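Local coordinates for protein alpha-galactosidase (PDB 6LCJ) that probably removes terminal alpha-galactosyl residues from galactosides by hydrolysis, as a thermostable glycoside hydrolase of family GH36 that assembles into hexamers, at residues 399-404 / 428-433. Residues are numbered along the deposited sequence; the frame is centred on the assembly and turned at random.
Sequences VDPDVV and TGFKAT
D400 lays its carboxylate over one face of the F430 ring: D400 CG stands 3.5 Å above the plane of the F430 ring, offset toward the rim, and the two planes are only 14° apart. The methylene adds a CH-pi contact, with D400 CB 3.8 Å from the F430 ring centroid, almost on its normal. CG is anti to the backbone N in D400 (chi1 -177°) and in F430. The carboxylate is also tied back to its own loop, since D400 OD1 accepts from D402 N at 2.9 Å, closing an Asx turn. Beside the stack, P401 CD lies 3.9 Å from F430 CB, and the side chains of T428 and V399 cross at about a right angle. T428 OG1 accepts from F430 N in an ST turn and is hydrogen-bonded to L424 O, one turn back in helix 415-428. At the far end, V404 N donates to A432 O (2.9 Å, 159° at the hydrogen), and T433 OG1 donates to V404 O nearly along the C=O axis. Between these two ends, one water donates to both D402 O and F430 O, bridging the backbones.

The contact spans the seam between strands 398-400 and 431-433, the seventh and eighth of the (beta/alpha)8 barrel. L337 of strand 335-338 touches both D400 and F430, helix 415-428 connects the two strands, and F451 of helix 442-453 packs on V404.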
ATOM      1  N   VAL E 399      36.644  32.418  10.120  1.00 28.15           N
ATOM      2  CA  VAL E 399      35.490  31.609  10.481  1.00 27.26           C
ATOM      3  C   VAL E 399      34.468  32.503  11.169  1.00 28.17           C
ATOM      4  O   VAL E 399      34.736  33.074  12.233  1.00 25.63           O
ATOM      5  CB  VAL E 399      35.908  30.440  11.376  1.00 25.77           C
ATOM      6  CG1 VAL E 399      34.679  29.789  11.986  1.00 25.78           C
ATOM      7  CG2 VAL E 399      36.722  29.452  10.561  1.00 25.14           C
ATOM      8  N   ASP E 400      33.301  32.642  10.548  1.00 25.15           N
ATOM      9  CA  ASP E 400      32.255  33.501  11.076  1.00 24.20           C
ATOM     10  C   ASP E 400      31.272  32.689  11.911  1.00 23.48           C
ATOM     11  O   ASP E 400      30.566  31.842  11.354  1.00 24.86           O
ATOM     12  CB  ASP E 400      31.536  34.192   9.929  1.00 24.11           C
ATOM     13  CG  ASP E 400      30.474  35.159  10.405  1.00 34.36           C
ATOM     14  OD1 ASP E 400      30.382  35.391  11.643  1.00 33.68           O
ATOM     15  OD2 ASP E 400      29.741  35.705   9.533  1.00 35.19           O
ATOM     16  N   PRO E 401      31.166  32.912  13.223  1.00 26.03           N
ATOM     17  CA  PRO E 401      30.217  32.134  14.033  1.00 26.42           C
ATOM     18  C   PRO E 401      28.821  32.732  14.050  1.00 27.02           C
ATOM     19  O   PRO E 401      27.946  32.191  14.738  1.00 29.83           O
ATOM     20  CB  PRO E 401      30.849  32.177  15.440  1.00 21.04           C
ATOM     21  CG  PRO E 401      31.466  33.552  15.494  1.00 27.42           C
ATOM     22  CD  PRO E 401      31.831  33.951  14.033  1.00 28.17           C
ATOM     23  N   ASP E 402      28.627  33.815  13.286  1.00 25.21           N
ATOM     24  CA  ASP E 402      27.440  34.668  13.221  1.00 27.62           C
ATOM     25  C   ASP E 402      27.444  35.665  14.378  1.00 26.92           C
ATOM     26  O   ASP E 402      28.375  35.675  15.190  1.00 24.75           O
ATOM     27  CB  ASP E 402      26.145  33.855  13.160  1.00 25.01           C
ATOM     28  CG  ASP E 402      25.112  34.518  12.290  1.00 27.76           C
ATOM     29  OD1 ASP E 402      25.354  35.683  11.920  1.00 26.68           O
ATOM     30  OD2 ASP E 402      24.060  33.905  11.994  1.00 27.34           O
ATOM     31  N   VAL E 403      26.444  36.544  14.438  1.00 26.34           N
ATOM     32  CA  VAL E 403      26.548  37.733  15.290  1.00 26.75           C
ATOM     33  C   VAL E 403      26.484  37.397  16.778  1.00 25.05           C
ATOM     34  O   VAL E 403      26.093  36.292  17.178  1.00 25.21           O
ATOM     35  CB  VAL E 403      25.467  38.773  14.926  1.00 25.77           C
ATOM     36  CG1 VAL E 403      25.476  39.033  13.440  1.00 21.31           C
ATOM     37  CG2 VAL E 403      24.097  38.301  15.397  1.00 24.16           C
ATOM     38  N   VAL E 404      26.881  38.364  17.596  1.00 26.77           N
ATOM     39  CA  VAL E 404      26.835  38.279  19.051  1.00 26.05           C
ATOM     40  C   VAL E 404      25.729  39.205  19.524  1.00 26.37           C
ATOM     41  O   VAL E 404      25.643  40.353  19.074  1.00 28.14           O
ATOM     42  CB  VAL E 404      28.181  38.681  19.682  1.00 27.21           C
ATOM     43  CG1 VAL E 404      28.182  38.395  21.175  1.00 26.81           C
ATOM     44  CG2 VAL E 404      29.319  37.972  18.991  1.00 25.64           C
ATOM     45  N   THR E 428      37.429  32.971  17.352  1.00 32.26           N
ATOM     46  CA  THR E 428      37.655  33.121  15.921  1.00 28.99           C
ATOM     47  C   THR E 428      38.214  34.490  15.565  1.00 29.70           C
ATOM     48  O   THR E 428      38.811  34.636  14.492  1.00 29.39           O
ATOM     49  CB  THR E 428      36.352  32.913  15.128  1.00 27.03           C
ATOM     50  OG1 THR E 428      35.383  33.885  15.535  1.00 27.93           O
ATOM     51  CG2 THR E 428      35.779  31.512  15.334  1.00 24.15           C
ATOM     52  N   GLY E 429      38.009  35.493  16.423  1.00 25.75           N
ATOM     53  CA  GLY E 429      38.318  36.866  16.089  1.00 19.92           C
ATOM     54  C   GLY E 429      37.343  37.551  15.157  1.00 27.91           C
ATOM     55  O   GLY E 429      37.601  38.687  14.758  1.00 33.03           O
ATOM     56  N   PHE E 430      36.230  36.900  14.785  1.00 30.27           N
ATOM     57  CA  PHE E 430      35.230  37.467  13.879  1.00 27.57           C
ATOM     58  C   PHE E 430      34.130  38.090  14.728  1.00 27.20           C
ATOM     59  O   PHE E 430      33.274  37.386  15.271  1.00 32.30           O
ATOM     60  CB  PHE E 430      34.679  36.393  12.941  1.00 25.23           C
ATOM     61  CG  PHE E 430      34.020  36.944  11.706  1.00 26.56           C
ATOM     62  CD1 PHE E 430      32.842  37.664  11.791  1.00 28.51           C
ATOM     63  CD2 PHE E 430      34.581  36.739  10.447  1.00 28.09           C
ATOM     64  CE1 PHE E 430      32.226  38.179  10.637  1.00 32.24           C
ATOM     65  CE2 PHE E 430      33.976  37.238   9.293  1.00 26.93           C
ATOM     66  CZ  PHE E 430      32.799  37.961   9.384  1.00 30.47           C
ATOM     67  N   LYS E 431      34.132  39.413  14.822  1.00 27.90           N
ATOM     68  CA  LYS E 431      33.281  40.139  15.758  1.00 24.10           C
ATOM     69  C   LYS E 431      32.233  40.921  14.989  1.00 28.85           C
ATOM     70  O   LYS E 431      32.569  41.759  14.142  1.00 29.33           O
ATOM     71  CB  LYS E 431      34.118  41.068  16.639  1.00 30.36           C
ATOM     72  CG  LYS E 431      35.101  40.305  17.518  1.00 24.49           C
ATOM     73  CD  LYS E 431      36.191  41.179  18.034  1.00 28.12           C
ATOM     74  CE  LYS E 431      36.461  40.850  19.475  1.00 33.67           C
ATOM     75  NZ  LYS E 431      37.512  41.697  20.039  1.00 35.19           N
ATOM     76  N   ALA E 432      30.967  40.639  15.279  1.00 29.11           N
ATOM     77  CA  ALA E 432      29.861  41.277  14.589  1.00 26.97           C
ATOM     78  C   ALA E 432      28.649  41.305  15.508  1.00 25.46           C
ATOM     79  O   ALA E 432      28.513  40.465  16.396  1.00 26.31           O
ATOM     80  CB  ALA E 432      29.524  40.553  13.283  1.00 27.10           C
ATOM     81  N   THR E 433      27.776  42.287  15.296  1.00 26.04           N
ATOM     82  CA  THR E 433      26.504  42.323  15.993  1.00 26.83           C
ATOM     83  C   THR E 433      25.475  43.031  15.131  1.00 28.82           C
ATOM     84  O   THR E 433      25.804  43.757  14.182  1.00 30.44           O
ATOM     85  CB  THR E 433      26.589  43.017  17.368  1.00 31.06           C
ATOM     86  OG1 THR E 433      25.293  42.993  17.997  1.00 27.72           O
ATOM     87  CG2 THR E 433      27.016  44.460  17.220  1.00 26.27           C
TER
HETATM   88  O   HOH W   1      38.827  32.955  11.872  1.00 26.78           O
HETATM   89  O   HOH W   2      30.507  37.452  15.775  1.00 28.83           O